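Local coordinates for outer membrane protein (Tpn50) (Borrelia burgdorferi, PDB 3OON) that probably binds peptidoglycan through its OmpA-like C-terminal domain, the part described here, and so would tie the outer membrane to the cell wall, at residues 63-75 against 89-101. Numbering follows the deposited sequence.
Sequences EEEMHELSEKRAR and KDQILFKGWGSQK. With SO4 (sulfate ion), chain B.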
loop_
_atom_site.group_PDB
_atom_site.type_symbol
_atom_site.label_atom_id
_atom_site.label_comp_id
_atom_site.label_asym_id
_atom_site.label_seq_id
_atom_site.Cartn_x
_atom_site.Cartn_y
_atom_site.Cartn_z
ATOM N N GLU A 63 -2.787 18.025 26.891
ATOM C CA GLU A 63 -3.409 16.861 26.258
ATOM C C GLU A 63 -4.666 17.191 25.451
ATOM O O GLU A 63 -4.813 16.692 24.340
ATOM C CB GLU A 63 -3.625 15.709 27.248
ATOM C CG GLU A 63 -2.287 15.035 27.636
ATOM C CD GLU A 63 -2.430 13.728 28.419
ATOM O OE1 GLU A 63 -3.524 13.124 28.426
ATOM O OE2 GLU A 63 -1.428 13.308 29.044
ATOM N N GLU A 64 -5.545 18.054 25.966
ATOM C CA GLU A 64 -6.758 18.408 25.201
ATOM C C GLU A 64 -6.414 19.180 23.927
ATOM O O GLU A 64 -7.027 18.965 22.877
ATOM C CB GLU A 64 -7.794 19.162 26.055
ATOM C CG GLU A 64 -9.068 19.629 25.285
ATOM C CD GLU A 64 -9.740 18.535 24.440
ATOM O OE1 GLU A 64 -9.856 17.374 24.909
ATOM O OE2 GLU A 64 -10.167 18.841 23.299
ATOM N N GLU A 65 -5.426 20.062 24.014
ATOM C CA GLU A 65 -4.975 20.812 22.847
ATOM C C GLU A 65 -4.394 19.881 21.779
ATOM O O GLU A 65 -4.696 20.027 20.582
ATOM C CB GLU A 65 -3.935 21.851 23.243
ATOM C CG GLU A 65 -3.652 22.869 22.149
ATOM C CD GLU A 65 -2.820 24.046 22.626
ATOM O OE1 GLU A 65 -2.798 24.320 23.851
ATOM O OE2 GLU A 65 -2.195 24.705 21.762
HETATM N N MSE A 66 -3.558 18.933 22.206
HETATM C CA MSE A 66 -2.960 17.990 21.257
HETATM C C MSE A 66 -4.019 17.059 20.687
HETATM O O MSE A 66 -3.989 16.723 19.500
HETATM C CB MSE A 66 -1.802 17.205 21.874
HETATM C CG MSE A 66 -0.626 18.078 22.318
HETATM SE SE MSE A 66 0.168 19.196 20.909
HETATM C CE MSE A 66 -0.725 20.879 21.272
ATOM N N HIS A 67 -4.965 16.650 21.525
ATOM C CA HIS A 67 -6.052 15.829 21.033
ATOM C C HIS A 67 -6.839 16.540 19.925
ATOM O O HIS A 67 -7.083 15.965 18.858
ATOM C CB HIS A 67 -6.986 15.386 22.155
ATOM C CG HIS A 67 -8.164 14.622 21.651
ATOM N ND1 HIS A 67 -9.390 15.207 21.441
ATOM C CD2 HIS A 67 -8.280 13.340 21.237
ATOM C CE1 HIS A 67 -10.223 14.308 20.944
ATOM N NE2 HIS A 67 -9.575 13.166 20.815
ATOM N N GLU A 68 -7.240 17.781 20.189
ATOM C CA GLU A 68 -7.982 18.569 19.217
ATOM C C GLU A 68 -7.217 18.727 17.904
ATOM O O GLU A 68 -7.763 18.465 16.834
ATOM C CB GLU A 68 -8.367 19.937 19.790
ATOM C CG GLU A 68 -9.211 20.803 18.837
ATOM C CD GLU A 68 -10.596 20.217 18.516
ATOM O OE1 GLU A 68 -11.067 19.281 19.207
ATOM O OE2 GLU A 68 -11.232 20.711 17.561
ATOM N N LEU A 69 -5.951 19.132 17.988
ATOM C CA LEU A 69 -5.142 19.291 16.788
ATOM C C LEU A 69 -5.057 17.986 15.980
ATOM O O LEU A 69 -5.245 17.991 14.762
ATOM C CB LEU A 69 -3.750 19.830 17.136
ATOM C CG LEU A 69 -2.733 20.014 15.997
ATOM C CD1 LEU A 69 -3.237 20.966 14.891
ATOM C CD2 LEU A 69 -1.400 20.515 16.580
ATOM N N SER A 70 -4.797 16.874 16.669
ATOM C CA SER A 70 -4.642 15.594 16.009
ATOM C C SER A 70 -5.951 15.168 15.336
ATOM O O SER A 70 -5.920 14.625 14.231
ATOM C CB SER A 70 -4.151 14.536 17.005
ATOM O OG SER A 70 -5.178 14.174 17.911
ATOM N N GLU A 71 -7.084 15.435 15.989
ATOM C CA GLU A 71 -8.384 15.108 15.403
ATOM C C GLU A 71 -8.693 15.989 14.189
ATOM O O GLU A 71 -9.236 15.497 13.198
ATOM C CB GLU A 71 -9.535 15.156 16.425
ATOM C CG GLU A 71 -10.817 14.499 15.868
ATOM C CD GLU A 71 -12.031 14.662 16.759
ATOM O OE1 GLU A 71 -12.936 15.442 16.388
ATOM O OE2 GLU A 71 -12.090 13.999 17.814
ATOM N N LYS A 72 -8.335 17.270 14.260
ATOM C CA LYS A 72 -8.549 18.188 13.130
ATOM C C LYS A 72 -7.698 17.824 11.909
ATOM O O LYS A 72 -8.081 18.110 10.770
ATOM C CB LYS A 72 -8.321 19.644 13.544
ATOM C CG LYS A 72 -9.209 20.092 14.710
ATOM C CD LYS A 72 -9.261 21.598 14.859
ATOM C CE LYS A 72 -10.362 22.195 13.992
ATOM N NZ LYS A 72 -10.604 23.639 14.282
ATOM N N ARG A 73 -6.547 17.199 12.157
ATOM C CA ARG A 73 -5.702 16.661 11.085
ATOM C C ARG A 73 -6.385 15.486 10.379
ATOM O O ARG A 73 -6.428 15.455 9.152
ATOM C CB ARG A 73 -4.320 16.256 11.615
ATOM C CG ARG A 73 -3.416 17.446 11.792
ATOM C CD ARG A 73 -2.080 17.084 12.406
ATOM N NE ARG A 73 -1.269 18.288 12.504
ATOM C CZ ARG A 73 -0.192 18.404 13.269
ATOM N NH1 ARG A 73 0.215 17.385 14.007
ATOM N NH2 ARG A 73 0.479 19.544 13.300
ATOM N N ALA A 74 -6.926 14.545 11.154
ATOM C CA ALA A 74 -7.738 13.459 10.592
ATOM C C ALA A 74 -8.919 14.015 9.786
ATOM O O ALA A 74 -9.230 13.536 8.686
ATOM C CB ALA A 74 -8.235 12.533 11.711
ATOM N N ARG A 75 -9.576 15.023 10.343
ATOM C CA ARG A 75 -10.716 15.660 9.674
ATOM C C ARG A 75 -10.349 16.383 8.375
ATOM O O ARG A 75 -11.115 16.335 7.408
ATOM C CB ARG A 75 -11.462 16.583 10.640
ATOM C CG ARG A 75 -12.347 15.801 11.571
ATOM C CD ARG A 75 -13.193 16.661 12.491
ATOM N NE ARG A 75 -13.950 15.796 13.394
ATOM C CZ ARG A 75 -15.129 15.249 13.111
ATOM N NH1 ARG A 75 -15.731 15.484 11.945
ATOM N NH2 ARG A 75 -15.716 14.468 14.007
ATOM N N LYS A 89 -19.771 11.333 4.571
ATOM C CA LYS A 89 -19.461 11.606 5.984
ATOM C C LYS A 89 -19.971 10.489 6.907
ATOM O O LYS A 89 -19.401 10.243 7.976
ATOM C CB LYS A 89 -19.953 13.001 6.423
ATOM C CG LYS A 89 -21.388 13.048 6.912
ATOM C CD LYS A 89 -21.712 14.295 7.742
ATOM C CE LYS A 89 -23.058 14.110 8.435
ATOM N NZ LYS A 89 -23.626 15.356 9.059
ATOM N N ASP A 90 -21.032 9.819 6.452
ATOM C CA ASP A 90 -21.626 8.652 7.102
ATOM C C ASP A 90 -20.666 7.508 7.326
ATOM O O ASP A 90 -20.894 6.677 8.204
ATOM C CB ASP A 90 -22.729 8.080 6.221
ATOM C CG ASP A 90 -23.954 8.925 6.210
ATOM O OD1 ASP A 90 -24.006 9.912 6.975
ATOM O OD2 ASP A 90 -24.870 8.590 5.438
ATOM N N GLN A 91 -19.635 7.444 6.489
ATOM C CA GLN A 91 -18.755 6.284 6.402
ATOM C C GLN A 91 -17.427 6.511 7.087
ATOM O O GLN A 91 -16.595 5.612 7.060
ATOM C CB GLN A 91 -18.464 5.930 4.943
ATOM C CG GLN A 91 -19.696 5.587 4.116
ATOM C CD GLN A 91 -19.343 5.407 2.657
ATOM O OE1 GLN A 91 -19.126 6.379 1.935
ATOM N NE2 GLN A 91 -19.271 4.157 2.216
ATOM N N ILE A 92 -17.215 7.693 7.673
ATOM C CA ILE A 92 -15.888 8.033 8.237
ATOM C C ILE A 92 -15.861 8.265 9.754
ATOM O O ILE A 92 -16.554 9.142 10.275
ATOM C CB ILE A 92 -15.247 9.264 7.540
ATOM C CG1 ILE A 92 -15.300 9.115 6.019
ATOM C CG2 ILE A 92 -13.784 9.455 8.025
ATOM C CD1 ILE A 92 -14.804 10.345 5.263
ATOM N N LEU A 93 -15.053 7.471 10.452
ATOM C CA LEU A 93 -14.762 7.708 11.857
ATOM C C LEU A 93 -13.454 8.491 11.924
ATOM O O LEU A 93 -12.523 8.215 11.160
ATOM C CB LEU A 93 -14.620 6.388 12.623
ATOM C CG LEU A 93 -15.845 5.512 12.886
ATOM C CD1 LEU A 93 -15.457 4.090 13.257
ATOM C CD2 LEU A 93 -16.707 6.114 13.973
ATOM N N PHE A 94 -13.414 9.481 12.811
ATOM C CA PHE A 94 -12.246 10.347 13.007
ATOM C C PHE A 94 -11.751 10.185 14.431
ATOM O O PHE A 94 -12.529 10.342 15.376
ATOM C CB PHE A 94 -12.620 11.817 12.800
ATOM C CG PHE A 94 -13.107 12.143 11.427
ATOM C CD1 PHE A 94 -12.205 12.396 10.397
ATOM C CD2 PHE A 94 -14.473 12.230 11.162
ATOM C CE1 PHE A 94 -12.654 12.726 9.110
ATOM C CE2 PHE A 94 -14.937 12.554 9.883
ATOM C CZ PHE A 94 -14.023 12.807 8.854
ATOM N N LYS A 95 -10.465 9.885 14.589
ATOM C CA LYS A 95 -9.865 9.700 15.897
ATOM C C LYS A 95 -8.572 10.504 16.011
ATOM O O LYS A 95 -7.699 10.406 15.154
ATOM C CB LYS A 95 -9.566 8.210 16.130
ATOM C CG LYS A 95 -8.669 7.887 17.312
ATOM C CD LYS A 95 -9.429 7.909 18.615
ATOM C CE LYS A 95 -8.710 7.114 19.689
ATOM N NZ LYS A 95 -9.286 7.394 21.037
ATOM N N GLY A 96 -8.451 11.289 17.075
ATOM C CA GLY A 96 -7.190 11.975 17.371
ATOM C C GLY A 96 -6.515 11.312 18.559
ATOM O O GLY A 96 -7.162 11.067 19.582
ATOM N N TRP A 97 -5.220 11.011 18.425
ATOM C CA TRP A 97 -4.446 10.382 19.495
ATOM C C TRP A 97 -3.566 11.376 20.249
ATOM O O TRP A 97 -2.811 11.001 21.158
ATOM C CB TRP A 97 -3.558 9.286 18.904
ATOM C CG TRP A 97 -4.293 8.052 18.574
ATOM C CD1 TRP A 97 -4.647 7.622 17.328
ATOM C CD2 TRP A 97 -4.779 7.072 19.492
ATOM N NE1 TRP A 97 -5.321 6.428 17.412
ATOM C CE2 TRP A 97 -5.417 6.066 18.728
ATOM C CE3 TRP A 97 -4.737 6.940 20.889
ATOM C CZ2 TRP A 97 -6.008 4.940 19.314
ATOM C CZ3 TRP A 97 -5.332 5.821 21.471
ATOM C CH2 TRP A 97 -5.958 4.837 20.681
ATOM N N GLY A 98 -3.650 12.636 19.848
ATOM C CA GLY A 98 -2.675 13.630 20.259
ATOM C C GLY A 98 -1.264 13.070 20.091
ATOM O O GLY A 98 -0.943 12.468 19.071
ATOM N N SER A 99 -0.448 13.235 21.124
ATOM C CA SER A 99 0.935 12.740 21.095
ATOM C C SER A 99 1.120 11.429 21.867
ATOM O O SER A 99 2.241 11.070 22.237
ATOM C CB SER A 99 1.885 13.827 21.601
ATOM O OG SER A 99 1.768 14.988 20.793
ATOM N N GLN A 100 0.022 10.693 22.067
ATOM C CA GLN A 100 0.033 9.505 22.937
ATOM C C GLN A 100 0.449 8.192 22.269
ATOM O O GLN A 100 0.764 7.222 22.968
ATOM C CB GLN A 100 -1.321 9.337 23.644
ATOM C CG GLN A 100 -1.731 10.536 24.498
ATOM C CD GLN A 100 -0.709 10.868 25.585
ATOM O OE1 GLN A 100 -0.459 10.061 26.483
ATOM N NE2 GLN A 100 -0.126 12.065 25.511
ATOM N N LYS A 101 0.444 8.162 20.933
ATOM C CA LYS A 101 0.845 6.984 20.152
ATOM C C LYS A 101 2.104 7.266 19.348
ATOM O O LYS A 101 3.191 7.394 19.917
ATOM C CB LYS A 101 -0.273 6.549 19.192
ATOM C CG LYS A 101 -1.286 5.613 19.835
ATOM C CD LYS A 101 -1.942 4.714 18.793
ATOM C CE LYS A 101 -2.572 3.499 19.448
ATOM N NZ LYS A 101 -3.179 2.573 18.444
HETATM S S SO4 B . 2.863 18.861 16.258
HETATM O O1 SO4 B . 4.255 19.242 16.027
HETATM O O2 SO4 B . 2.585 17.571 15.638
HETATM O O3 SO4 B . 2.660 18.772 17.702
HETATM O O4 SO4 B . 1.996 19.899 15.711
HETATM O O HOH W 1 -10.664 11.667 18.857
HETATM O O HOH W 2 -14.591 12.382 15.959
#
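G96 and E71 bring their CA atoms to 3.9 Å of each other where helix 63-75 crosses strand 92-96, the axes closing to 6.3 Å at 145° between their N-to-C directions. Two glycines permit this: G96, without a side chain, brings its CA to 3.0 Å from S70 OG, and G98, at positive phi in the type II' turn from W97 to Q100, lays its CA 3.4 Å from M66 O. The S70 hydroxyl, held between backbone N and carbonyl carbon (chi1 72°), gives its proton to H67 O, and S70 OG accepts a hydrogen bond from G98 N at 2.9 Å, linking helix to turn. Water joins H67 NE2, E71 OE2 and G96 N, while the H67 ring turns its CD2 edge to G96 O. R75 lies over one face of F94: CG stands 3.8 Å from the ring centroid, a CH-pi contact, and the guanidinium, tilted 30° from the ring, passes above CD2. E71 OE1 takes R75 NE in a 3.2 Å salt bridge, in the guanidinium plane, which helps fix that group's rotation. I92 CG2 covers the opposite ring face. The contact closes the beta-alpha-beta unit of strand 51-55, helix 63-83 and strand 92-96 in the OmpA-like fold; hydroxyl and water give polar groups at the close approach their partners, while R75-F94 packing lies at the more exposed end.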